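Methyl-coenzyme M reductase subunit beta (Methanosarcina barkeri, PDB 1E6Y) forms part of the nickel-containing F430 enzyme that reduces methyl-coenzyme M with coenzyme B, releasing methane and the mixed heterodisulfide in the last step of methanogenesis. Local coordinates at residues Gln32-Ile35 with Met36-Arg40; Val134-Thr137 with Ile138-Phe142; Tyr249-Val252 with Lys253-Lys257; Phe331-Ile334 with Leu335-Thr339; Val354-Ser357 with Phe358-Ser362. All coordinates share one frame; numbering follows the deposited sequence.

Contact 1: Gln32-Ile35 with Met36-Arg40; sequences QSII and MDTKR
The backbone bonds from M36 to Q32, D37 to S33, T38 to I34 and K39 to I35 wind Q32-I35 and M36-R40 into consecutive turns of helix 29-40. T38 adds a side-chain bond to this pattern: its OG1 donates to I34 O at 2.7 Å. The hydroxyl arrives above the carbonyl plane, 35° out of it, while T38 N comes from the opposite face, so one oxygen is gripped from two sides by the same residue. OG1 can do this because it lies beside its own backbone N (chi1 -60°), over the preceding turn; it is also hydrogen-bonded to Y214 OH. One turn apart, S33 OG and D37 OD2 stay 4.0 Å from each other, and a water joins the two residues instead, 3.0 Å from S33 OG and donating to D37 OD1. R40 grips that same OD1 side-on, NE at 2.9 Å and NH2 at 3.2 Å, with the oxygen lying in the guanidinium plane. Two N-H groups and the water thus converge on OD1, which probably keeps D37 ionised. K39 runs alongside I35, its CD 3.9 Å from I35 CG2, before its NZ leaves to bond G120 O of the second subunit. I34 and I35 face helix 204-221, M36 and K39 touch helix 114-118, T38 and D37 meet F422 of helix 420-423, and R40 leads directly into strand 41-45.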
# COMPACT_ATOMS: atom_id res chain seq x y z
N GLN E 32 -32.55 -1.93 4.54
CA GLN E 32 -31.93 -0.65 4.87
C GLN E 32 -31.72 -0.50 6.38
O GLN E 32 -30.70 0.04 6.82
CB GLN E 32 -32.77 0.51 4.33
CG GLN E 32 -32.71 0.63 2.81
CD GLN E 32 -33.61 1.71 2.24
OE1 GLN E 32 -34.24 2.46 2.98
NE2 GLN E 32 -33.67 1.80 0.92
N SER E 33 -32.63 -1.07 7.16
CA SER E 33 -32.51 -1.08 8.62
C SER E 33 -31.35 -1.96 9.07
O SER E 33 -30.57 -1.58 9.94
CB SER E 33 -33.81 -1.56 9.26
OG SER E 33 -33.68 -1.72 10.66
N ILE E 34 -31.20 -3.11 8.43
CA ILE E 34 -30.08 -4.01 8.69
C ILE E 34 -28.74 -3.34 8.34
O ILE E 34 -27.79 -3.39 9.11
CB ILE E 34 -30.23 -5.34 7.91
CG1 ILE E 34 -31.33 -6.19 8.55
CG2 ILE E 34 -28.91 -6.12 7.91
CD1 ILE E 34 -31.74 -7.39 7.72
N ILE E 35 -28.70 -2.65 7.20
CA ILE E 35 -27.50 -1.93 6.77
C ILE E 35 -27.17 -0.78 7.73
O ILE E 35 -26.04 -0.66 8.19
CB ILE E 35 -27.67 -1.38 5.34
CG1 ILE E 35 -27.73 -2.54 4.34
CG2 ILE E 35 -26.52 -0.44 4.98
CD1 ILE E 35 -28.28 -2.15 2.98
N MET E 36 -28.18 0.01 8.08
CA MET E 36 -28.00 1.11 9.03
C MET E 36 -27.49 0.63 10.39
O MET E 36 -26.57 1.22 10.95
CB MET E 36 -29.31 1.88 9.20
CG MET E 36 -29.26 2.96 10.28
SD MET E 36 -27.99 4.22 10.00
CE MET E 36 -28.74 5.16 8.68
N ASP E 37 -28.09 -0.43 10.91
CA ASP E 37 -27.68 -0.98 12.20
C ASP E 37 -26.27 -1.57 12.14
O ASP E 37 -25.51 -1.46 13.10
CB ASP E 37 -28.67 -2.05 12.67
CG ASP E 37 -29.97 -1.45 13.19
OD1 ASP E 37 -30.09 -0.21 13.26
OD2 ASP E 37 -30.88 -2.24 13.52
N THR E 38 -25.93 -2.16 11.00
CA THR E 38 -24.58 -2.67 10.77
C THR E 38 -23.57 -1.53 10.71
O THR E 38 -22.50 -1.60 11.30
CB THR E 38 -24.52 -3.48 9.46
OG1 THR E 38 -25.44 -4.58 9.54
CG2 THR E 38 -23.12 -4.03 9.23
N LYS E 39 -23.95 -0.44 10.04
CA LYS E 39 -23.09 0.72 9.93
C LYS E 39 -22.88 1.42 11.28
O LYS E 39 -21.75 1.79 11.61
CB LYS E 39 -23.66 1.73 8.92
CG LYS E 39 -23.59 1.26 7.47
CD LYS E 39 -24.24 2.27 6.54
CE LYS E 39 -23.41 3.55 6.43
NZ LYS E 39 -24.00 4.50 5.44
N ARG E 40 -23.94 1.55 12.06
CA ARG E 40 -23.88 2.44 13.23
C ARG E 40 -23.49 1.74 14.51
O ARG E 40 -23.37 2.38 15.57
CB ARG E 40 -25.25 3.12 13.40
CG ARG E 40 -26.30 2.22 14.03
CD ARG E 40 -27.69 2.85 13.90
NE ARG E 40 -28.76 2.08 14.50
CZ ARG E 40 -29.35 2.22 15.68
NH1 ARG E 40 -29.00 3.18 16.53
NH2 ARG E 40 -30.34 1.39 16.04
O HOH W 1 -32.45 0.77 11.75

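Contact 2: Val134-Thr137 with Ile138-Phe142; sequences VTQT and IMDMF
Across this last part of helix 125-141 the polar side-chain contact is between Q136 and D140, one turn apart: Q136 NE2 donates to D140 OD2 at 2.9 Å with an N-H...O angle of 157°. The oxygen lies close to the amide plane, but the donor stands above the carboxylate, 42° out of its plane, and the two flat groups are turned 39° against each other. The bend at chi2 carries the Q136 amide forward along the helix to D140, leaving OE1 to accept from an aromatic side chain of another protein chain. The apolar pairs run alongside each other: V134 CG1 touches I138 CD1 at 3.9 Å, and T135 CG2 meets the methyl CE of M139 at the same 3.9 Å, the methionine being folded at chi2 and chi3. Backbone bonds follow the i to i+4 pattern, from I138 N to V134 O through M141 N to T137 O at 2.9 Å. F142, where helical geometry is left, still donates its N to I138 O. T137 and M141 lie against helix 78-89, V134 and I138 against I49 of helix 46-55, and T135, I138 and M139 against helix 149-157.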
# COMPACT_ATOMS: atom_id res chain seq x y z
N VAL E 134 -16.04 5.58 25.25
CA VAL E 134 -15.46 4.68 26.24
C VAL E 134 -14.18 5.27 26.85
O VAL E 134 -14.02 5.27 28.07
CB VAL E 134 -15.15 3.29 25.62
CG1 VAL E 134 -14.45 2.40 26.63
CG2 VAL E 134 -16.43 2.64 25.15
N THR E 135 -13.33 5.85 26.01
CA THR E 135 -12.08 6.47 26.47
C THR E 135 -12.35 7.62 27.45
O THR E 135 -11.76 7.66 28.53
CB THR E 135 -11.25 7.00 25.28
OG1 THR E 135 -10.94 5.91 24.39
CG2 THR E 135 -9.95 7.63 25.76
N GLN E 136 -13.26 8.52 27.08
CA GLN E 136 -13.63 9.64 27.94
C GLN E 136 -14.27 9.17 29.25
O GLN E 136 -13.96 9.71 30.32
CB GLN E 136 -14.60 10.57 27.21
CG GLN E 136 -15.10 11.75 28.05
CD GLN E 136 -14.02 12.79 28.31
OE1 GLN E 136 -13.46 13.35 27.37
NE2 GLN E 136 -13.76 13.08 29.58
N THR E 137 -15.12 8.15 29.17
CA THR E 137 -15.81 7.61 30.34
C THR E 137 -14.84 7.02 31.35
O THR E 137 -14.96 7.27 32.55
CB THR E 137 -16.85 6.54 29.93
OG1 THR E 137 -17.87 7.15 29.13
CG2 THR E 137 -17.49 5.90 31.16
N ILE E 138 -13.85 6.27 30.87
CA ILE E 138 -12.85 5.67 31.74
C ILE E 138 -11.93 6.73 32.36
O ILE E 138 -11.63 6.68 33.55
CB ILE E 138 -11.99 4.63 30.98
CG1 ILE E 138 -12.87 3.44 30.56
CG2 ILE E 138 -10.84 4.14 31.85
CD1 ILE E 138 -12.14 2.38 29.76
N MET E 139 -11.57 7.73 31.56
CA MET E 139 -10.73 8.83 32.03
C MET E 139 -11.38 9.53 33.22
O MET E 139 -10.74 9.76 34.24
CB MET E 139 -10.51 9.83 30.89
CG MET E 139 -9.18 10.57 30.96
SD MET E 139 -7.77 9.53 30.51
CE MET E 139 -8.11 9.24 28.77
N ASP E 140 -12.68 9.78 33.10
CA ASP E 140 -13.44 10.47 34.15
C ASP E 140 -13.71 9.59 35.36
O ASP E 140 -13.48 10.00 36.50
CB ASP E 140 -14.77 10.97 33.58
CG ASP E 140 -14.60 12.18 32.68
OD1 ASP E 140 -13.63 12.95 32.87
OD2 ASP E 140 -15.44 12.36 31.78
N MET E 141 -14.20 8.37 35.11
CA MET E 141 -14.67 7.49 36.18
C MET E 141 -13.55 7.09 37.14
O MET E 141 -13.78 6.95 38.34
CB MET E 141 -15.29 6.23 35.57
CG MET E 141 -15.86 5.26 36.59
SD MET E 141 -16.79 3.94 35.80
CE MET E 141 -18.31 4.80 35.39
N PHE E 142 -12.35 6.93 36.60
CA PHE E 142 -11.24 6.41 37.39
C PHE E 142 -10.17 7.47 37.65
O PHE E 142 -9.11 7.16 38.19
CB PHE E 142 -10.64 5.19 36.69
CG PHE E 142 -11.62 4.05 36.54
CD1 PHE E 142 -12.32 3.88 35.34
CD2 PHE E 142 -11.89 3.20 37.60
CE1 PHE E 142 -13.28 2.88 35.22
CE2 PHE E 142 -12.84 2.19 37.49
CZ PHE E 142 -13.54 2.03 36.29

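Contact 3: Tyr249-Val252 with Lys253-Lys257; sequences YDIV and KENGK
Y249 meets K253 one turn on, CE2 lying 3.8 Å from the lysine CD. The two side chains run side by side, the methylene approaching the ring obliquely; both have CG anti to the backbone N, so they leave the helix in the same direction. In the backbone, K253 N donates to Y249 O. D250 offers its carbonyl to E254 N at 3.0 Å, and E254 CG packs over the same turn, 3.4 Å from both D250 O and I251 O. The glutamate carboxylate continues to helix 261-274, where R270, R271 and S267 hold it, so its charge is probably well compensated. I251 O takes a side-chain donor: N255 ND2 reaches it at 2.8 Å with a nearly straight N-H...O angle of 166°. The oxygen lies near the amide plane, whereas the donor is tilted 27° from the carbonyl plane. The backbone N of N255 gives that oxygen just a weak bond at 3.3 Å, so the side chain largely takes over the usual i to i+4 role. The amide also packs beside I251 CG2, and its OD1 accepts from T263 OG1. V252 closes the segment, its O accepting N255 N at 3.1 Å from above the carbonyl plane, a three-residue spacing in place of four. I251, V252 and N255 pack on helix 296-318, and Y249, V252 and K253 on the gamma subunit. This is a helix C-terminus tightening into a 3-10-like turn, with an asparagine side-chain amide hydrogen-bonded to a carbonyl of the last turn.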
# COMPACT_ATOMS: atom_id res chain seq x y z
N TYR E 249 -35.59 -24.58 0.24
CA TYR E 249 -35.98 -25.48 1.32
C TYR E 249 -36.41 -26.85 0.80
O TYR E 249 -36.02 -27.88 1.35
CB TYR E 249 -37.12 -24.86 2.14
CG TYR E 249 -37.57 -25.71 3.30
CD1 TYR E 249 -36.96 -25.62 4.54
CD2 TYR E 249 -38.58 -26.66 3.13
CE1 TYR E 249 -37.33 -26.45 5.59
CE2 TYR E 249 -38.96 -27.50 4.17
CZ TYR E 249 -38.33 -27.39 5.40
OH TYR E 249 -38.71 -28.21 6.43
N ASP E 250 -37.24 -26.86 -0.24
CA ASP E 250 -37.78 -28.10 -0.79
C ASP E 250 -36.71 -28.96 -1.45
O ASP E 250 -36.72 -30.19 -1.30
CB ASP E 250 -38.89 -27.81 -1.80
CG ASP E 250 -40.20 -27.39 -1.14
OD1 ASP E 250 -40.33 -27.52 0.09
OD2 ASP E 250 -41.10 -26.94 -1.87
N ILE E 251 -35.80 -28.33 -2.17
CA ILE E 251 -34.71 -29.05 -2.82
C ILE E 251 -33.78 -29.67 -1.78
O ILE E 251 -33.41 -30.84 -1.90
CB ILE E 251 -33.91 -28.13 -3.77
CG1 ILE E 251 -34.78 -27.75 -4.97
CG2 ILE E 251 -32.64 -28.82 -4.25
CD1 ILE E 251 -34.15 -26.76 -5.93
N VAL E 252 -33.51 -28.93 -0.71
CA VAL E 252 -32.69 -29.45 0.38
C VAL E 252 -33.40 -30.62 1.07
O VAL E 252 -32.80 -31.67 1.27
CB VAL E 252 -32.38 -28.34 1.42
CG1 VAL E 252 -31.70 -28.94 2.65
CG2 VAL E 252 -31.49 -27.28 0.80
N LYS E 253 -34.69 -30.46 1.33
CA LYS E 253 -35.45 -31.48 2.05
C LYS E 253 -35.53 -32.80 1.29
O LYS E 253 -35.34 -33.87 1.87
CB LYS E 253 -36.86 -30.97 2.36
CG LYS E 253 -37.65 -31.90 3.27
CD LYS E 253 -39.00 -31.30 3.61
CE LYS E 253 -39.94 -32.35 4.17
NZ LYS E 253 -39.44 -32.91 5.45
N GLU E 254 -35.73 -32.73 -0.03
CA GLU E 254 -35.86 -33.95 -0.82
C GLU E 254 -34.52 -34.61 -1.13
O GLU E 254 -34.48 -35.74 -1.62
CB GLU E 254 -36.62 -33.67 -2.12
CG GLU E 254 -35.87 -32.85 -3.16
CD GLU E 254 -36.74 -32.47 -4.35
OE1 GLU E 254 -36.21 -31.91 -5.32
OE2 GLU E 254 -37.97 -32.70 -4.30
N ASN E 255 -33.43 -33.92 -0.81
CA ASN E 255 -32.08 -34.47 -0.98
C ASN E 255 -31.38 -34.65 0.36
O ASN E 255 -30.21 -35.04 0.41
CB ASN E 255 -31.24 -33.54 -1.87
CG ASN E 255 -31.62 -33.64 -3.33
OD1 ASN E 255 -31.23 -34.58 -4.02
ND2 ASN E 255 -32.35 -32.64 -3.82
N GLY E 256 -32.10 -34.41 1.45
CA GLY E 256 -31.47 -34.36 2.76
C GLY E 256 -31.08 -35.71 3.34
O GLY E 256 -30.07 -35.82 4.04
N LYS E 257 -31.90 -36.73 3.09
CA LYS E 257 -31.70 -38.04 3.70
C LYS E 257 -30.53 -38.80 3.08
O LYS E 257 -29.65 -39.28 3.80
CB LYS E 257 -32.98 -38.88 3.58
CG LYS E 257 -32.90 -40.23 4.27
CD LYS E 257 -34.16 -41.04 4.00
CE LYS E 257 -33.99 -42.49 4.45
NZ LYS E 257 -33.62 -42.59 5.89

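Contact 4: Phe331-Ile334 with Leu335-Thr339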
# COMPACT_ATOMS: atom_id res chain seq x y z
N PHE E 331 -21.09 -28.53 -8.27
CA PHE E 331 -22.52 -28.40 -8.57
C PHE E 331 -22.68 -27.74 -9.93
O PHE E 331 -23.44 -28.22 -10.78
CB PHE E 331 -23.26 -27.56 -7.51
CG PHE E 331 -24.67 -27.22 -7.91
CD1 PHE E 331 -25.67 -28.19 -7.87
CD2 PHE E 331 -24.96 -26.00 -8.51
CE1 PHE E 331 -26.92 -27.96 -8.43
CE2 PHE E 331 -26.21 -25.76 -9.08
CZ PHE E 331 -27.19 -26.74 -9.04
N ASN E 332 -21.95 -26.64 -10.14
CA ASN E 332 -22.07 -25.86 -11.36
C ASN E 332 -21.38 -26.50 -12.55
O ASN E 332 -21.90 -26.48 -13.66
CB ASN E 332 -21.53 -24.45 -11.12
CG ASN E 332 -22.48 -23.61 -10.30
OD1 ASN E 332 -23.55 -23.24 -10.77
ND2 ASN E 332 -22.17 -23.44 -9.02
N ASP E 333 -20.21 -27.10 -12.30
CA ASP E 333 -19.49 -27.85 -13.32
C ASP E 333 -20.35 -28.99 -13.86
O ASP E 333 -20.58 -29.09 -15.06
CB ASP E 333 -18.19 -28.40 -12.72
CG ASP E 333 -17.21 -28.93 -13.76
OD1 ASP E 333 -17.51 -28.88 -14.98
OD2 ASP E 333 -16.13 -29.39 -13.36
N ILE E 334 -20.89 -29.80 -12.95
CA ILE E 334 -21.70 -30.96 -13.32
C ILE E 334 -23.06 -30.54 -13.90
O ILE E 334 -23.57 -31.20 -14.80
CB ILE E 334 -21.92 -31.90 -12.11
CG1 ILE E 334 -20.58 -32.41 -11.59
CG2 ILE E 334 -22.78 -33.10 -12.52
CD1 ILE E 334 -20.68 -33.15 -10.27
N LEU E 335 -23.59 -29.42 -13.42
CA LEU E 335 -24.83 -28.87 -13.96
C LEU E 335 -24.68 -28.51 -15.44
O LEU E 335 -25.57 -28.78 -16.24
CB LEU E 335 -25.26 -27.62 -13.18
CG LEU E 335 -26.56 -26.93 -13.63
CD1 LEU E 335 -27.73 -27.87 -13.42
CD2 LEU E 335 -26.76 -25.64 -12.85
N GLU E 336 -23.54 -27.91 -15.78
CA GLU E 336 -23.27 -27.56 -17.17
C GLU E 336 -23.15 -28.81 -18.03
O GLU E 336 -23.65 -28.85 -19.16
CB GLU E 336 -21.99 -26.73 -17.29
CG GLU E 336 -22.08 -25.33 -16.69
CD GLU E 336 -20.92 -24.43 -17.10
OE1 GLU E 336 -19.87 -24.96 -17.52
OE2 GLU E 336 -21.05 -23.20 -16.98
N LYS E 337 -22.47 -29.82 -17.50
CA LYS E 337 -22.27 -31.07 -18.22
C LYS E 337 -23.56 -31.88 -18.36
O LYS E 337 -23.75 -32.60 -19.33
CB LYS E 337 -21.19 -31.91 -17.54
CG LYS E 337 -19.79 -31.41 -17.86
CD LYS E 337 -18.73 -32.01 -16.96
CE LYS E 337 -17.34 -31.64 -17.46
NZ LYS E 337 -17.13 -30.16 -17.57
N GLU E 338 -24.49 -31.63 -17.44
CA GLU E 338 -25.80 -32.27 -17.47
C GLU E 338 -26.75 -31.63 -18.48
O GLU E 338 -27.56 -32.32 -19.09
CB GLU E 338 -26.43 -32.23 -16.07
CG GLU E 338 -27.82 -32.85 -15.96
CD GLU E 338 -27.85 -34.31 -16.37
OE1 GLU E 338 -28.76 -34.69 -17.14
OE2 GLU E 338 -26.98 -35.09 -15.93
N THR E 339 -26.62 -30.32 -18.69
CA THR E 339 -27.63 -29.54 -19.41
C THR E 339 -27.14 -28.86 -20.69
O THR E 339 -27.94 -28.54 -21.57
CB THR E 339 -28.25 -28.45 -18.52
OG1 THR E 339 -27.23 -27.55 -18.07
CG2 THR E 339 -28.95 -29.06 -17.32
O HOH W 2 -18.53 -27.41 -17.08
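D333 and K337 form an i to i+4 salt bridge in which K337 NZ donates to D333 OD1 at 2.9 Å. The nitrogen arrives on the syn side, 17° out of the carboxylate plane, and the two side chains cross at a slant; a turn at chi4 (57°) brings the lysine tip back to the acid. A water lies 2.8 Å from both D333 OD1 and E336 OE1 and can bridge the two carboxylates. Neither charge of the salt bridge ends there: D333 OD2 accepts from Y103 OH of the gamma subunit and pairs with a basic side chain of another protein chain, which also supplies an acidic partner for K337 NZ. The whole stretch is the C-terminal part of helix 323-339, with its charged face buried between subunits. E336 OE1 pairs with R239 of the gamma subunit, while OE2 accepts from G343 N. N332 is satisfied at both ends, OD1 by C344 N and ND2 by L328 O and T307 OG1. T339 OG1 donates to L335 O at 2.8 Å, reinforcing a weak backbone bond from T339 N. On the apolar side, F331 CE2 touches L335 CD2 at 3.8 Å, and both residues pack against helix 296-318.

Contact 5: Val354-Ser357 with Phe358-Ser362. With COM (1-thioethanesulfonic acid), chain N; TP7 (Coenzyme B), chain M.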
# COMPACT_ATOMS: atom_id res chain seq x y z
N VAL E 354 -13.13 -22.57 -7.69
CA VAL E 354 -11.82 -23.14 -8.05
C VAL E 354 -10.72 -22.53 -7.18
O VAL E 354 -10.00 -23.25 -6.49
CB VAL E 354 -11.50 -22.92 -9.55
CG1 VAL E 354 -10.06 -23.31 -9.84
CG2 VAL E 354 -12.44 -23.74 -10.41
N GLY E 355 -10.67 -21.20 -7.14
CA GLY E 355 -9.66 -20.53 -6.34
C GLY E 355 -9.90 -20.67 -4.85
O GLY E 355 -8.96 -20.80 -4.07
N PHE E 356 -11.17 -20.66 -4.47
CA PHE E 356 -11.59 -20.83 -3.08
C PHE E 356 -11.19 -22.21 -2.56
O PHE E 356 -10.64 -22.32 -1.46
CB PHE E 356 -13.11 -20.61 -2.99
CG PHE E 356 -13.71 -20.89 -1.64
CD1 PHE E 356 -15.02 -21.35 -1.54
CD2 PHE E 356 -12.99 -20.68 -0.47
CE1 PHE E 356 -15.60 -21.60 -0.30
CE2 PHE E 356 -13.56 -20.94 0.78
CZ PHE E 356 -14.86 -21.40 0.86
N SER E 357 -11.37 -23.25 -3.38
CA SER E 357 -10.90 -24.59 -3.03
C SER E 357 -9.38 -24.60 -2.82
O SER E 357 -8.88 -25.01 -1.77
CB SER E 357 -11.27 -25.60 -4.12
OG SER E 357 -12.67 -25.77 -4.22
N PHE E 358 -8.66 -24.05 -3.80
CA PHE E 358 -7.21 -23.93 -3.73
C PHE E 358 -6.76 -23.22 -2.45
O PHE E 358 -5.94 -23.75 -1.69
CB PHE E 358 -6.72 -23.17 -4.96
CG PHE E 358 -5.28 -22.75 -4.91
CD1 PHE E 358 -4.27 -23.69 -4.74
CD2 PHE E 358 -4.93 -21.42 -5.11
CE1 PHE E 358 -2.93 -23.32 -4.79
CE2 PHE E 358 -3.59 -21.03 -5.16
CZ PHE E 358 -2.59 -21.98 -5.00
N PHE E 359 -7.35 -22.06 -2.17
CA PHE E 359 -6.94 -21.25 -1.03
C PHE E 359 -7.59 -21.66 0.28
O PHE E 359 -7.41 -21.00 1.31
CB PHE E 359 -7.22 -19.77 -1.31
CG PHE E 359 -6.13 -19.09 -2.09
CD1 PHE E 359 -6.34 -18.68 -3.41
CD2 PHE E 359 -4.89 -18.86 -1.51
CE1 PHE E 359 -5.33 -18.05 -4.13
CE2 PHE E 359 -3.87 -18.23 -2.23
CZ PHE E 359 -4.09 -17.83 -3.54
N SER E 360 -8.27 -22.81 0.28
CA SER E 360 -8.70 -23.43 1.53
C SER E 360 -8.13 -24.85 1.67
O SER E 360 -8.56 -25.61 2.54
CB SER E 360 -10.23 -23.44 1.63
OG SER E 360 -10.83 -24.10 0.53
N HIS E 361 -7.10 -25.15 0.88
CA HIS E 361 -6.45 -26.46 0.89
C HIS E 361 -4.96 -26.39 0.55
O HIS E 361 -4.35 -27.42 0.23
CB HIS E 361 -7.14 -27.41 -0.10
CG HIS E 361 -8.56 -27.73 0.23
ND1 HIS E 361 -9.60 -26.88 -0.07
CD2 HIS E 361 -9.13 -28.83 0.77
CE1 HIS E 361 -10.75 -27.43 0.28
NE2 HIS E 361 -10.49 -28.62 0.79
N SER E 362 -4.37 -25.20 0.60
CA SER E 362 -2.98 -25.02 0.17
C SER E 362 -2.14 -24.19 1.13
O SER E 362 -2.63 -23.71 2.15
CB SER E 362 -2.93 -24.39 -1.22
OG SER E 362 -3.23 -23.00 -1.15
C1 COM N . 0.04 -25.87 -7.06
C2 COM N . -0.52 -25.86 -5.63
S1 COM N . 1.71 -25.21 -7.04
S2 COM N . -1.94 -26.96 -5.48
O1S COM N . -2.78 -26.81 -6.71
O2S COM N . -2.73 -26.57 -4.24
O3S COM N . -1.46 -28.38 -5.35
N TP7 M . -2.04 -14.48 -1.66
P TP7 M . -4.38 -14.15 2.19
O1P TP7 M . -5.64 -14.92 2.19
O2P TP7 M . -4.64 -12.70 2.35
O3P TP7 M . -3.47 -14.65 3.27
O4P TP7 M . -3.64 -14.41 0.74
CB TP7 M . -4.05 -13.82 -0.43
C TP7 M . -2.05 -12.37 -0.36
O TP7 M . -1.06 -12.80 0.27
OXT TP7 M . -2.42 -11.16 -0.33
CA TP7 M . -2.85 -13.38 -1.23
CG TP7 M . -4.90 -14.83 -1.20
O1 TP7 M . -2.79 -14.45 -3.81
C1 TP7 M . -1.86 -14.78 -3.02
C2 TP7 M . -0.69 -15.42 -3.41
C3 TP7 M . -0.50 -15.74 -4.90
C4 TP7 M . 0.81 -16.36 -5.45
C5 TP7 M . 0.95 -17.80 -4.89
C6 TP7 M . -0.09 -18.77 -5.53
C7 TP7 M . 0.05 -18.77 -7.01
S7 TP7 M . -1.09 -19.83 -7.95
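Part of the coenzyme-binding pocket is built where helix 348-358 ends and its chain turns at F359 into the long loop that leads towards helix 387-395. F358 touches both bound coenzymes: its CD1 edge lies 3.3 Å from O2S of the coenzyme M sulfonate, with that oxygen in the ring plane, while CE2 on the other side is 3.9 Å from the thiol sulfur S7 of coenzyme B. F359 offers a face to coenzyme B, whose methyl CG sits 3.7 Å above the ring towards its rim; F358 CD2 covers the opposite face. An aromatic side chain of another protein chain meets F358 edge-to-face, and S362 also touches F430. The helix end that carries these rings is tied down by side-chain and backbone donors bonding to carbonyls of the last turn. S360 OG donates to F356 O at 2.7 Å, and S357 O receives H361 ND1 at 2.6 Å and S360 N at 3.1 Å from opposite faces of its plane. With ND1 donating inward, H361 NE2 bonds D113 OD1 of the gamma subunit, so the imidazole has partners at both nitrogens and its rotation is fixed. F358 O is likewise shared: H361 N approaches one face, and from the other S362 OG donates at 2.9 Å, standing 47° out of the carbonyl plane.

Each of the five contacts is one continuous stretch, on a helix or at a helix end, and they come in series along the chain, contacts 1 and 2 in its N-terminal part and 3 to 5 in its C-terminal part. Contact 2 lies far out, its centre about 60 Å from that of contact 4 and about 28 Å from that of contact 1. Contacts 3, 4 and 5 lie nearer one another: centres of 3 and 4 are about 19 Å apart, those of 4 and 5 about 20 Å, and helices 323-339 and 348-358 are consecutive. Helices 261-274 and 296-318 touch both contacts 3 and 4. Contact 5 alone reaches the coenzymes; the other four are packing away from the sites, against neighbouring helices and subunits.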